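Local coordinates for polyphosphate kinase (Porphyromonas gingivalis, PDB 2O8R), which probably catalyses the reversible, magnesium-dependent transfer of the terminal phosphate of ATP onto a growing chain of inorganic polyphosphate, at residues V400-L406 / G426-S432; L182-T186 / L209-I213. The protein carries 3 engineered substitutions. The contacts are given in a common frame with arbitrary orientation. Residue numbers count along the deposited sequence, not the author numbering.

Contact 1 (V400-L406 / G426-S432); sequences VSVFVEL and GIRIVYS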
loop_
_atom_site.group_PDB
_atom_site.type_symbol
_atom_site.label_atom_id
_atom_site.label_comp_id
_atom_site.label_asym_id
_atom_site.label_seq_id
_atom_site.Cartn_x
_atom_site.Cartn_y
_atom_site.Cartn_z
ATOM N N VAL A 400 -0.166 -15.398 -22.626
ATOM C CA VAL A 400 -0.438 -14.076 -22.037
ATOM C C VAL A 400 0.796 -13.166 -22.012
ATOM O O VAL A 400 1.769 -13.448 -21.312
ATOM C CB VAL A 400 -1.039 -14.188 -20.616
ATOM C CG1 VAL A 400 -1.325 -12.805 -20.048
ATOM C CG2 VAL A 400 -2.313 -15.019 -20.622
ATOM N N SER A 401 0.755 -12.072 -22.772
ATOM C CA SER A 401 1.867 -11.113 -22.787
ATOM C C SER A 401 1.449 -9.751 -22.250
ATOM O O SER A 401 0.364 -9.267 -22.568
ATOM C CB SER A 401 2.401 -10.925 -24.200
ATOM O OG SER A 401 1.983 -11.991 -25.026
ATOM N N VAL A 402 2.309 -9.135 -21.438
ATOM C CA VAL A 402 2.073 -7.766 -20.962
ATOM C C VAL A 402 3.256 -6.865 -21.305
ATOM O O VAL A 402 4.373 -7.091 -20.831
ATOM C CB VAL A 402 1.839 -7.707 -19.447
ATOM C CG1 VAL A 402 1.595 -6.279 -18.995
ATOM C CG2 VAL A 402 0.683 -8.588 -19.037
ATOM N N PHE A 403 2.998 -5.849 -22.131
ATOM C CA PHE A 403 4.022 -4.895 -22.556
ATOM C C PHE A 403 3.941 -3.681 -21.698
ATOM O O PHE A 403 2.935 -2.973 -21.727
ATOM C CB PHE A 403 3.844 -4.508 -24.024
ATOM C CG PHE A 403 4.137 -5.628 -24.964
ATOM C CD1 PHE A 403 5.383 -5.749 -25.542
ATOM C CD2 PHE A 403 3.177 -6.593 -25.231
ATOM C CE1 PHE A 403 5.664 -6.811 -26.389
ATOM C CE2 PHE A 403 3.453 -7.650 -26.069
ATOM C CZ PHE A 403 4.698 -7.759 -26.651
ATOM N N VAL A 404 5.008 -3.447 -20.938
ATOM C CA VAL A 404 5.032 -2.411 -19.906
ATOM C C VAL A 404 6.000 -1.290 -20.274
ATOM O O VAL A 404 7.203 -1.532 -20.473
ATOM C CB VAL A 404 5.456 -2.985 -18.527
ATOM C CG1 VAL A 404 5.261 -1.950 -17.436
ATOM C CG2 VAL A 404 4.692 -4.256 -18.197
ATOM N N GLU A 405 5.479 -0.065 -20.327
ATOM C CA GLU A 405 6.260 1.092 -20.779
ATOM C C GLU A 405 7.305 1.644 -19.803
ATOM O O GLU A 405 7.977 2.627 -20.119
ATOM C CB GLU A 405 5.343 2.231 -21.226
ATOM C CG GLU A 405 4.358 2.726 -20.178
ATOM C CD GLU A 405 3.661 4.025 -20.578
ATOM O OE1 GLU A 405 4.336 5.078 -20.647
ATOM O OE2 GLU A 405 2.430 3.998 -20.805
ATOM N N LEU A 406 7.456 1.022 -18.635
ATOM C CA LEU A 406 8.336 1.585 -17.618
ATOM C C LEU A 406 9.829 1.280 -17.814
ATOM O O LEU A 406 10.229 0.690 -18.825
ATOM C CB LEU A 406 7.858 1.262 -16.203
ATOM C CG LEU A 406 7.980 2.519 -15.331
ATOM C CD1 LEU A 406 6.810 3.485 -15.571
ATOM C CD2 LEU A 406 8.184 2.189 -13.848
ATOM N N GLY A 426 2.446 -18.038 -15.616
ATOM C CA GLY A 426 2.618 -18.315 -17.037
ATOM C C GLY A 426 2.601 -17.081 -17.907
ATOM O O GLY A 426 2.894 -17.168 -19.105
ATOM N N ILE A 427 2.249 -15.938 -17.311
ATOM C CA ILE A 427 2.273 -14.639 -18.002
ATOM C C ILE A 427 3.697 -14.246 -18.421
ATOM O O ILE A 427 4.664 -14.585 -17.737
ATOM C CB ILE A 427 1.719 -13.510 -17.108
ATOM C CG1 ILE A 427 0.302 -13.824 -16.613
ATOM C CG2 ILE A 427 1.747 -12.211 -17.839
ATOM C CD1 ILE A 427 -0.221 -12.827 -15.562
ATOM N N ARG A 428 3.819 -13.556 -19.552
ATOM C CA ARG A 428 5.100 -13.003 -19.983
ATOM C C ARG A 428 5.067 -11.482 -19.879
ATOM O O ARG A 428 4.076 -10.835 -20.258
ATOM C CB ARG A 428 5.417 -13.402 -21.420
ATOM C CG ARG A 428 5.692 -14.870 -21.618
ATOM C CD ARG A 428 6.067 -15.179 -23.056
ATOM N NE ARG A 428 6.930 -14.165 -23.666
ATOM C CZ ARG A 428 6.661 -13.561 -24.821
ATOM N NH1 ARG A 428 5.561 -13.889 -25.487
ATOM N NH2 ARG A 428 7.488 -12.647 -25.325
ATOM N N ILE A 429 6.152 -10.906 -19.370
ATOM C CA ILE A 429 6.221 -9.460 -19.193
ATOM C C ILE A 429 7.407 -8.931 -19.970
ATOM O O ILE A 429 8.550 -9.267 -19.659
ATOM C CB ILE A 429 6.338 -9.047 -17.693
ATOM C CG1 ILE A 429 5.102 -9.525 -16.922
ATOM C CG2 ILE A 429 6.478 -7.563 -17.582
ATOM C CD1 ILE A 429 5.270 -9.590 -15.430
ATOM N N VAL A 430 7.143 -8.124 -20.996
ATOM C CA VAL A 430 8.236 -7.509 -21.730
ATOM C C VAL A 430 8.260 -5.988 -21.597
ATOM O O VAL A 430 7.226 -5.314 -21.693
ATOM C CB VAL A 430 8.388 -8.043 -23.200
ATOM C CG1 VAL A 430 7.427 -9.218 -23.497
ATOM C CG2 VAL A 430 8.315 -6.915 -24.235
ATOM N N TYR A 431 9.458 -5.471 -21.328
ATOM C CA TYR A 431 9.694 -4.047 -21.079
ATOM C C TYR A 431 10.117 -3.339 -22.356
ATOM O O TYR A 431 10.634 -3.976 -23.285
ATOM C CB TYR A 431 10.824 -3.838 -20.052
ATOM C CG TYR A 431 11.129 -5.000 -19.130
ATOM C CD1 TYR A 431 11.937 -6.056 -19.551
ATOM C CD2 TYR A 431 10.642 -5.021 -17.822
ATOM C CE1 TYR A 431 12.222 -7.122 -18.700
ATOM C CE2 TYR A 431 10.926 -6.078 -16.966
ATOM C CZ TYR A 431 11.715 -7.123 -17.410
ATOM O OH TYR A 431 11.994 -8.165 -16.559
ATOM N N SER A 432 9.924 -2.021 -22.384
ATOM C CA SER A 432 10.455 -1.192 -23.445
ATOM C C SER A 432 11.891 -0.876 -23.045
ATOM O O SER A 432 12.128 -0.058 -22.150
ATOM C CB SER A 432 9.679 0.122 -23.560
ATOM O OG SER A 432 8.389 0.061 -22.978
#
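Gly-426 opens the second segment by ending helix 416-425 in a Schellman motif; its positive phi would jam a CB against the preceding carbonyl, so glycine suits the turn. Ile-427 then brings the chain alongside Val-400: its CG2 lies 3.8 Å from Val-400 CG1 and 4.0 Å from Val-402 CG2, on the face covered by helices 385-395 and 416-425. Arg-428 pairs with Ser-401 in parallel register, its N donating to Val-400 O (2.7 Å) and its O accepting from Val-402 N (2.7 Å). Its side chain rises on the face of Ser-401 and Phe-403, where the guanidinium forms a salt bridge with Asp-498. Ile-429, pointing the other way, sets CG2 3.8 Å from Val-404 CG2 and continues the aliphatic layer under helix 416-425. Val-430 repeats the two-bond pattern, N to Val-402 O and O from Val-404 N, each 3.0 Å; its CG1 sits over one face of the Phe-403 ring, and its CG2 is 3.4 Å from Phe-403 CD1. Pairing frays at Ser-432, whose N (3.4 Å) and OG (3.2 Å) both bond weakly to Val-404 O. The short axes of 400-404 and 428-431 approach to 4.7 Å, with 24° between their directions. Strand 399-404, helix 416-425 and strand 428-431 form a beta-alpha-beta crossover in a PLD-like domain, and beyond the first strand Glu-405 and Leu-406 approach the predicted phosphohistidine His-439 and predicted magnesium-site Arg-379, respectively, consistent with an active site near the C-terminal ends of these strands.

Contact 2 (L182-T186 / L209-I213); sequences LNVPT and LEDII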
loop_
_atom_site.group_PDB
_atom_site.type_symbol
_atom_site.label_atom_id
_atom_site.label_comp_id
_atom_site.label_asym_id
_atom_site.label_seq_id
_atom_site.Cartn_x
_atom_site.Cartn_y
_atom_site.Cartn_z
ATOM N N LEU A 182 12.448 21.076 14.290
ATOM C CA LEU A 182 11.729 19.824 14.548
ATOM C C LEU A 182 10.735 19.337 13.484
ATOM O O LEU A 182 10.315 20.082 12.583
ATOM C CB LEU A 182 11.178 19.726 15.979
ATOM C CG LEU A 182 10.402 20.863 16.606
ATOM C CD1 LEU A 182 8.975 20.820 16.136
ATOM C CD2 LEU A 182 10.465 20.703 18.097
ATOM N N ASN A 183 10.407 18.052 13.601
ATOM C CA ASN A 183 9.626 17.342 12.611
ATOM C C ASN A 183 8.159 17.423 12.929
ATOM O O ASN A 183 7.772 17.451 14.093
ATOM C CB ASN A 183 10.055 15.873 12.566
ATOM C CG ASN A 183 10.188 15.258 13.947
ATOM O OD1 ASN A 183 10.642 15.902 14.893
ATOM N ND2 ASN A 183 9.789 14.008 14.071
ATOM N N VAL A 184 7.327 17.472 11.898
ATOM C CA VAL A 184 5.908 17.295 12.123
ATOM C C VAL A 184 5.552 15.899 11.626
ATOM O O VAL A 184 5.485 15.648 10.426
ATOM C CB VAL A 184 5.072 18.461 11.560
ATOM C CG1 VAL A 184 5.914 19.709 11.583
ATOM C CG2 VAL A 184 4.595 18.196 10.168
ATOM N N PRO A 185 5.370 14.966 12.565
ATOM C CA PRO A 185 5.340 13.532 12.262
ATOM C C PRO A 185 4.087 13.089 11.523
ATOM O O PRO A 185 3.315 12.280 12.037
ATOM C CB PRO A 185 5.393 12.878 13.645
ATOM C CG PRO A 185 4.861 13.903 14.580
ATOM C CD PRO A 185 5.160 15.252 13.995
ATOM N N THR A 186 3.886 13.606 10.316
ATOM C CA THR A 186 2.703 13.240 9.545
ATOM C C THR A 186 2.867 11.871 8.912
ATOM O O THR A 186 1.944 11.345 8.309
ATOM C CB THR A 186 2.347 14.275 8.491
ATOM O OG1 THR A 186 3.472 14.488 7.632
ATOM C CG2 THR A 186 1.975 15.559 9.155
ATOM N N LEU A 209 -1.671 19.631 12.730
ATOM C CA LEU A 209 -0.703 19.004 13.606
ATOM C C LEU A 209 0.362 20.004 14.056
ATOM O O LEU A 209 0.670 20.080 15.250
ATOM C CB LEU A 209 -0.053 17.820 12.898
ATOM C CG LEU A 209 0.698 16.789 13.731
ATOM C CD1 LEU A 209 -0.092 16.434 14.977
ATOM C CD2 LEU A 209 0.972 15.546 12.869
ATOM N N GLU A 210 0.895 20.790 13.116
ATOM C CA GLU A 210 2.007 21.704 13.431
ATOM C C GLU A 210 1.595 22.818 14.380
ATOM O O GLU A 210 2.429 23.343 15.112
ATOM C CB GLU A 210 2.682 22.278 12.174
ATOM C CG GLU A 210 1.842 23.266 11.358
ATOM C CD GLU A 210 1.015 22.594 10.262
ATOM O OE1 GLU A 210 0.599 21.426 10.441
ATOM O OE2 GLU A 210 0.772 23.246 9.220
ATOM N N ASP A 211 0.311 23.167 14.370
ATOM C CA ASP A 211 -0.216 24.135 15.319
ATOM C C ASP A 211 -0.132 23.588 16.752
ATOM O O ASP A 211 0.358 24.261 17.653
ATOM C CB ASP A 211 -1.644 24.534 14.943
ATOM C CG ASP A 211 -1.694 25.615 13.866
ATOM O OD1 ASP A 211 -0.649 26.215 13.549
ATOM O OD2 ASP A 211 -2.792 25.873 13.341
ATOM N N ILE A 212 -0.573 22.352 16.945
ATOM C CA ILE A 212 -0.474 21.711 18.243
ATOM C C ILE A 212 0.955 21.720 18.748
ATOM O O ILE A 212 1.202 22.096 19.894
ATOM C CB ILE A 212 -1.006 20.269 18.231
ATOM C CG1 ILE A 212 -2.445 20.247 17.674
ATOM C CG2 ILE A 212 -0.909 19.660 19.666
ATOM C CD1 ILE A 212 -2.897 18.862 17.218
ATOM N N ILE A 213 1.890 21.324 17.891
ATOM C CA ILE A 213 3.302 21.337 18.259
ATOM C C ILE A 213 3.748 22.741 18.715
ATOM O O ILE A 213 4.327 22.898 19.787
ATOM C CB ILE A 213 4.195 20.785 17.127
ATOM C CG1 ILE A 213 3.909 19.286 16.931
ATOM C CG2 ILE A 213 5.669 21.014 17.460
ATOM C CD1 ILE A 213 4.809 18.587 15.919
#
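Side-chain shape does the work between the end of strand 178-183 and the first turn of helix 209-214, with 273 Å² buried and apolar contacts prevailing. Ile-213, in the m,t rotamer, covers the most ground. Its extended CG1 arm carries CD1 to 3.9 Å from Pro-185 CD, 4.2 Å from Val-184 CA and 3.7 Å from Asn-183 O, while its CG2 branch meets Leu-182 CD1 at 3.6 Å. Leu-182 reaches it with both chi angles near +60°. One helical turn earlier, Leu-209 (t,p) directs CD2 beneath the bend, 3.8 Å from Thr-186 CG2 and 4.3 Å from Pro-185 CD. Val-184, its chi1 of -29° lying between wells, places CG1 4.2 Å from Glu-210 CB; the carboxylate of Glu-210 is held by a salt bridge to Arg-191. Asn-183 points away from the helix, and its OD1 accepts a hydrogen bond from Tyr-144 N. Pro-185 is the centre of an inverse gamma turn, closed by Thr-186 N to Val-184 O at 2.6 Å, which bends the chain so that Pro-185 and Thr-186 both meet Leu-209. Ile-139 of helix 125-139 also packs against Ile-213. The apolar side chains pack as a helix-on-sheet layer in the PPK middle domain: away from the predicted catalytic residues, the short helix 209-214 lies against one face of the mixed sheet, over the end of strand 178-183 and Leu-164 of its neighbour 163-169.

Overall arrangement
From the N terminus, the chain reaches contact 2 first, in the middle domain. There the chain leaves the sheet at the end of strand 178-183, and the 22 intervening residues, including strands 192-195 and 204-208, form an excursion that closes when helix 209-214 returns against the strand's end. The chain then completes the middle-domain sheet before entering C-terminal domain 1. Contact 1 closes a second excursion of 19 residues, this one containing helix 416-425, and adds strand 428-431 beside 399-404. The two closures follow in series, neither nested nor crossed. Their centres lie 44 Å apart, with nearest atoms about 25 Å apart, so each joins elements within its own domain, and the two do not touch.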